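Local coordinates for hemin ABC transporter, periplasmic hemin-binding protein HutB (Vibrio cholerae, PDB 5KHL) that probably binds hemin in the periplasm and delivers it to the hemin ABC transporter of the inner membrane, at residues F154-E159 against L209-S214; V243-H248 against L259-R264. All blocks are in the same frame, centred on the assembly; numbering follows the deposited sequence.

Overall arrangement
Following the chain from the N terminus, the four-stranded parallel sheet built from strands 19-21, 39-42, 75-78 and 97-100 comes first, and helices 107-120 and 125-143 lead on to the second, mixed sheet, where both contacts lie. Contact 1 joins strand 152-156 to strand 207-210, closing a long loop that contains two strands and helices 171-178 and 197-203. Contact 2 opens later, with strand 242-244, and closes a short loop against helix 256-269. The two are in series and neither nest nor cross. Strands 207-210 and 242-244 are neighbours, so the sheet runs through both contacts, whose centres lie about 12 Å apart, and Phe154 packs on Ile245 between them.

Contact 1 of 2, residues F154-E159 against L209-S214; sequences FLLLHE and LVSGRS
Ser211, Phe154 and Leu209 bury the most surface where parallel strands 152-156 and 207-210 lie side by side in the mixed sheet of the periplasmic binding protein fold. Strand 207-210 gives way to loop at Ser211, and there a side chain takes over the pairing. Leu155 N bonds to Leu209 O at 2.8 Å, with an angle of 170° at the hydrogen, and Ser211 N returns a bond to Leu155 O. Beyond this the serine hydroxyl works in both directions: OG gives its proton to Leu155 O at 3.0 Å, tilted from the plane of that carbonyl, and accepts Leu157 N at 2.7 Å along an almost straight line. Serine suits the place because its short side chain brings one hydroxyl within range of both backbone groups.

Phe154 and Leu209 share a face of the sheet. With its CG anti to the backbone N (chi1 179°), the phenylalanine ring swings forward along the neighbouring strand, so that CD1 lies 3.7 Å from Leu209 CB while CZ reaches Ser211 CA at 3.3 Å. The Phe154 and Leu209 side chains cross at about a right angle, and Ile245 and Leu250 also touch the ring. A large flat ring is well fitted to span three successive residues of its neighbour. Leu156 CD1 meets Ser211 CB at 3.5 Å and also lies at the edge of the Phe154 ring, in its plane. Leu157 CD1 meets Val210 CG2 at 3.8 Å, and both these branched side chains also pack on Val224 of helix 221-227.

The chemistry implies that the ladder is carried past its last strand pair by the serine: Leu155 O is gripped by two donors from one residue, and Leu157 N is satisfied although no backbone carbonyl of the other segment receives it.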
loop_
_atom_site.group_PDB
_atom_site.type_symbol
_atom_site.label_atom_id
_atom_site.label_comp_id
_atom_site.label_asym_id
_atom_site.label_seq_id
_atom_site.Cartn_x
_atom_site.Cartn_y
_atom_site.Cartn_z
ATOM N N PHE A 154 9.225 3.231 -9.911
ATOM C CA PHE A 154 7.825 3.546 -9.765
ATOM C C PHE A 154 7.607 5.044 -9.971
ATOM O O PHE A 154 8.213 5.864 -9.290
ATOM C CB PHE A 154 7.300 3.123 -8.398
ATOM C CG PHE A 154 5.855 3.462 -8.188
ATOM C CD1 PHE A 154 4.872 2.561 -8.520
ATOM C CD2 PHE A 154 5.485 4.697 -7.685
ATOM C CE1 PHE A 154 3.541 2.884 -8.329
ATOM C CE2 PHE A 154 4.172 5.024 -7.495
ATOM C CZ PHE A 154 3.197 4.120 -7.810
ATOM N N LEU A 155 6.731 5.383 -10.914
ATOM C CA LEU A 155 6.409 6.778 -11.205
ATOM C C LEU A 155 5.017 7.152 -10.707
ATOM O O LEU A 155 4.022 6.462 -10.965
ATOM C CB LEU A 155 6.501 7.068 -12.707
ATOM C CG LEU A 155 7.867 6.921 -13.378
ATOM C CD1 LEU A 155 7.737 7.249 -14.843
ATOM C CD2 LEU A 155 8.934 7.786 -12.714
ATOM N N LEU A 156 4.966 8.246 -9.967
ATOM C CA LEU A 156 3.721 8.765 -9.451
ATOM C C LEU A 156 3.352 9.901 -10.366
ATOM O O LEU A 156 3.958 10.971 -10.296
ATOM C CB LEU A 156 3.883 9.233 -8.009
ATOM C CG LEU A 156 2.633 9.320 -7.144
ATOM C CD1 LEU A 156 2.036 7.942 -6.924
ATOM C CD2 LEU A 156 2.974 9.963 -5.813
ATOM N N LEU A 157 2.396 9.649 -11.257
ATOM C CA LEU A 157 2.012 10.624 -12.281
ATOM C C LEU A 157 0.665 11.254 -11.945
ATOM O O LEU A 157 -0.238 10.565 -11.484
ATOM C CB LEU A 157 1.960 9.955 -13.662
ATOM C CG LEU A 157 3.209 9.166 -14.089
ATOM C CD1 LEU A 157 2.991 8.349 -15.349
ATOM C CD2 LEU A 157 4.394 10.087 -14.281
ATOM N N HIS A 158 0.541 12.566 -12.143
ATOM C CA HIS A 158 -0.753 13.251 -12.008
ATOM C C HIS A 158 -0.984 14.219 -13.163
ATOM O O HIS A 158 -0.044 14.663 -13.828
ATOM C CB HIS A 158 -0.864 14.020 -10.684
ATOM C CG HIS A 158 -1.003 13.135 -9.475
ATOM N ND1 HIS A 158 -1.200 11.785 -9.560
ATOM C CD2 HIS A 158 -0.961 13.441 -8.151
ATOM C CE1 HIS A 158 -1.276 11.271 -8.333
ATOM N NE2 HIS A 158 -1.136 12.255 -7.471
ATOM N N GLU A 159 -2.250 14.545 -13.393
ATOM C CA GLU A 159 -2.611 15.523 -14.406
ATOM C C GLU A 159 -2.077 16.889 -13.967
ATOM O O GLU A 159 -2.385 17.364 -12.872
ATOM C CB GLU A 159 -4.137 15.544 -14.618
ATOM C CG GLU A 159 -4.725 14.324 -15.372
ATOM C CD GLU A 159 -4.556 12.978 -14.646
ATOM O OE1 GLU A 159 -4.203 12.956 -13.442
ATOM O OE2 GLU A 159 -4.779 11.931 -15.295
ATOM N N LEU A 209 6.789 1.132 -13.230
ATOM C CA LEU A 209 5.493 0.871 -12.602
ATOM C C LEU A 209 4.734 2.194 -12.419
ATOM O O LEU A 209 5.355 3.219 -12.119
ATOM C CB LEU A 209 5.677 0.168 -11.257
ATOM C CG LEU A 209 6.492 -1.126 -11.236
ATOM C CD1 LEU A 209 6.599 -1.692 -9.811
ATOM C CD2 LEU A 209 5.902 -2.155 -12.207
ATOM N N VAL A 210 3.409 2.189 -12.582
ATOM C CA VAL A 210 2.692 3.466 -12.553
ATOM C C VAL A 210 1.613 3.598 -11.492
ATOM O O VAL A 210 0.835 2.678 -11.260
ATOM C CB VAL A 210 2.063 3.781 -13.911
ATOM C CG1 VAL A 210 0.767 4.551 -13.744
ATOM C CG2 VAL A 210 3.042 4.586 -14.748
ATOM N N SER A 211 1.618 4.793 -10.884
ATOM C CA SER A 211 0.762 5.264 -9.781
ATOM C C SER A 211 -0.633 4.662 -9.669
ATOM O O SER A 211 -1.635 5.379 -9.599
ATOM C CB SER A 211 0.633 6.793 -9.874
ATOM O OG SER A 211 1.096 7.285 -11.128
ATOM N N GLY A 212 -0.687 3.342 -9.593
ATOM C CA GLY A 212 -1.951 2.654 -9.600
ATOM C C GLY A 212 -2.224 2.129 -10.990
ATOM O O GLY A 212 -1.759 2.690 -11.974
ATOM N N ARG A 213 -2.972 1.034 -11.067
ATOM C CA ARG A 213 -3.586 0.611 -12.314
ATOM C C ARG A 213 -4.569 1.714 -12.724
ATOM O O ARG A 213 -4.937 1.859 -13.893
ATOM C CB ARG A 213 -4.291 -0.745 -12.148
ATOM C CG ARG A 213 -4.745 -1.032 -10.722
ATOM C CD ARG A 213 -5.784 -2.149 -10.650
ATOM N NE ARG A 213 -7.204 -1.794 -10.435
ATOM C CZ ARG A 213 -7.779 -0.583 -10.436
ATOM N NH1 ARG A 213 -9.089 -0.497 -10.226
ATOM N NH2 ARG A 213 -7.104 0.537 -10.639
ATOM N N SER A 214 -4.937 2.506 -11.720
ATOM C CA SER A 214 -5.938 3.547 -11.820
ATOM C C SER A 214 -5.412 4.835 -12.449
ATOM O O SER A 214 -6.208 5.631 -12.963
ATOM C CB SER A 214 -6.510 3.842 -10.429
ATOM O OG SER A 214 -6.501 5.227 -10.133
#

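Contact 2 of 2, residues V243-H248 against L259-R264; sequences VAIDGH and LQEAQR
A single carboxylate oxygen, Glu261 OE1, takes donors from opposite faces of its plane: Asp246 N, from the chain leaving edge strand 242-244, and Arg264 NH2, from its own helix 256-269. This helix packs beside the mixed sheet of the periplasmic binding protein fold. Asp246 N reaches OE1 on its anti side but tilted out of the carboxylate plane, 2.8 Å away and nearly straight at 172°, while Arg264 NH2 approaches from above the plane, also at 2.8 Å. Arg264 NE bonds to Glu261 OE2, so the guanidinium grips the carboxylate side-on in a salt bridge, an arrangement that would restrain it where Asp246 N meets it. The positive charge of Arg264 would be expected to favour the ionised form of this buried glutamate.

Glutamate suits the site because its apolar stem packs while its acid end bonds: CB lies 4.0 Å from Ile245 CG1, CG packs against the same atom, and the bend at chi2 (-59°) directs the carboxylate. Ile245 itself is buried against Ile175 and Ile265. Asp246 OD2 accepts His248 N in an Asx turn, and His248 ND1 donates to the syn lone pair of Asp246 OD2 at 3.0 Å, with the oxygen in the plane of the imidazole ring.

Arginine suits its place because NH2 carries two N-H groups, one for Glu261 OE1 and one for the second tie between the segments, while NE holds OE2. Arg264 NH2 donates to Ala244 O at 2.7 Å, with the oxygen lying close to the guanidinium plane and the nitrogen in the plane of the carbonyl.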
loop_
_atom_site.group_PDB
_atom_site.type_symbol
_atom_site.label_atom_id
_atom_site.label_comp_id
_atom_site.label_asym_id
_atom_site.label_seq_id
_atom_site.Cartn_x
_atom_site.Cartn_y
_atom_site.Cartn_z
ATOM N N VAL A 243 4.082 -1.032 -16.596
ATOM C CA VAL A 243 3.245 -2.026 -15.929
ATOM C C VAL A 243 2.424 -1.454 -14.765
ATOM O O VAL A 243 2.923 -0.675 -13.950
ATOM C CB VAL A 243 4.126 -3.193 -15.409
ATOM C CG1 VAL A 243 3.299 -4.218 -14.693
ATOM C CG2 VAL A 243 4.884 -3.825 -16.572
ATOM N N ALA A 244 1.161 -1.855 -14.690
ATOM C CA ALA A 244 0.251 -1.313 -13.691
ATOM C C ALA A 244 0.351 -2.076 -12.387
ATOM O O ALA A 244 0.366 -3.304 -12.373
ATOM C CB ALA A 244 -1.185 -1.339 -14.212
ATOM N N ILE A 245 0.422 -1.337 -11.289
ATOM C CA ILE A 245 0.420 -1.944 -9.972
ATOM C C ILE A 245 -0.769 -1.379 -9.173
ATOM O O ILE A 245 -1.010 -0.186 -9.173
ATOM C CB ILE A 245 1.787 -1.719 -9.236
ATOM C CG1 ILE A 245 1.824 -2.453 -7.902
ATOM C CG2 ILE A 245 2.092 -0.226 -9.032
ATOM C CD1 ILE A 245 3.197 -2.420 -7.227
ATOM N N ASP A 246 -1.521 -2.254 -8.518
ATOM C CA ASP A 246 -2.721 -1.852 -7.800
ATOM C C ASP A 246 -2.401 -0.872 -6.682
ATOM O O ASP A 246 -1.595 -1.171 -5.810
ATOM C CB ASP A 246 -3.431 -3.080 -7.233
ATOM C CG ASP A 246 -4.882 -2.798 -6.842
ATOM O OD1 ASP A 246 -5.794 -3.246 -7.580
ATOM O OD2 ASP A 246 -5.110 -2.127 -5.811
ATOM N N GLY A 247 -3.056 0.282 -6.703
ATOM C CA GLY A 247 -2.779 1.347 -5.753
ATOM C C GLY A 247 -3.051 1.019 -4.292
ATOM O O GLY A 247 -2.486 1.648 -3.388
ATOM N N HIS A 248 -3.904 0.025 -4.061
ATOM C CA HIS A 248 -4.224 -0.420 -2.710
ATOM C C HIS A 248 -3.067 -1.144 -2.041
ATOM O O HIS A 248 -3.029 -1.272 -0.807
ATOM C CB HIS A 248 -5.464 -1.317 -2.731
ATOM C CG HIS A 248 -6.724 -0.578 -3.074
ATOM N ND1 HIS A 248 -7.201 -0.484 -4.361
ATOM C CD2 HIS A 248 -7.569 0.140 -2.297
ATOM C CE1 HIS A 248 -8.307 0.246 -4.363
ATOM N NE2 HIS A 248 -8.548 0.637 -3.126
ATOM N N LEU A 259 2.476 -7.839 -1.392
ATOM C CA LEU A 259 3.146 -9.099 -1.673
ATOM C C LEU A 259 2.588 -9.821 -2.916
ATOM O O LEU A 259 3.351 -10.376 -3.710
ATOM C CB LEU A 259 3.044 -10.011 -0.445
ATOM C CG LEU A 259 3.666 -9.511 0.865
ATOM C CD1 LEU A 259 3.943 -10.675 1.782
ATOM C CD2 LEU A 259 4.948 -8.727 0.607
ATOM N N GLN A 260 1.261 -9.808 -3.062
ATOM C CA GLN A 260 0.568 -10.405 -4.202
ATOM C C GLN A 260 0.872 -9.688 -5.531
ATOM O O GLN A 260 1.142 -10.335 -6.536
ATOM C CB GLN A 260 -0.956 -10.429 -3.947
ATOM C CG GLN A 260 -1.686 -11.701 -4.443
ATOM C CD GLN A 260 -1.493 -12.944 -3.544
ATOM O OE1 GLN A 260 -1.434 -12.845 -2.314
ATOM N NE2 GLN A 260 -1.399 -14.117 -4.171
ATOM N N GLU A 261 0.825 -8.363 -5.530
ATOM C CA GLU A 261 1.280 -7.577 -6.682
ATOM C C GLU A 261 2.734 -7.824 -7.012
ATOM O O GLU A 261 3.090 -7.948 -8.176
ATOM C CB GLU A 261 1.105 -6.077 -6.437
ATOM C CG GLU A 261 -0.317 -5.612 -6.525
ATOM C CD GLU A 261 -0.917 -5.901 -7.872
ATOM O OE1 GLU A 261 -0.942 -4.977 -8.708
ATOM O OE2 GLU A 261 -1.356 -7.049 -8.095
ATOM N N ALA A 262 3.569 -7.870 -5.977
ATOM C CA ALA A 262 5.006 -8.079 -6.151
ATOM C C ALA A 262 5.273 -9.378 -6.894
ATOM O O ALA A 262 6.042 -9.381 -7.852
ATOM C CB ALA A 262 5.733 -8.067 -4.790
ATOM N N GLN A 263 4.634 -10.465 -6.457
ATOM C CA GLN A 263 4.719 -11.755 -7.156
ATOM C C GLN A 263 4.284 -11.601 -8.593
ATOM O O GLN A 263 4.997 -12.004 -9.517
ATOM C CB GLN A 263 3.844 -12.834 -6.506
ATOM C CG GLN A 263 4.179 -13.213 -5.081
ATOM C CD GLN A 263 3.194 -14.233 -4.518
ATOM O OE1 GLN A 263 2.872 -15.222 -5.174
ATOM N NE2 GLN A 263 2.702 -13.985 -3.307
ATOM N N ARG A 264 3.103 -11.013 -8.766
ATOM C CA ARG A 264 2.513 -10.858 -10.086
ATOM C C ARG A 264 3.427 -10.054 -10.997
ATOM O O ARG A 264 3.549 -10.366 -12.175
ATOM C CB ARG A 264 1.138 -10.192 -10.011
ATOM C CG ARG A 264 0.460 -10.115 -11.382
ATOM C CD ARG A 264 -0.820 -9.303 -11.353
ATOM N NE ARG A 264 -0.571 -7.931 -10.925
ATOM C CZ ARG A 264 -0.210 -6.947 -11.736
ATOM N NH1 ARG A 264 -0.062 -7.165 -13.032
ATOM N NH2 ARG A 264 0.003 -5.743 -11.246
#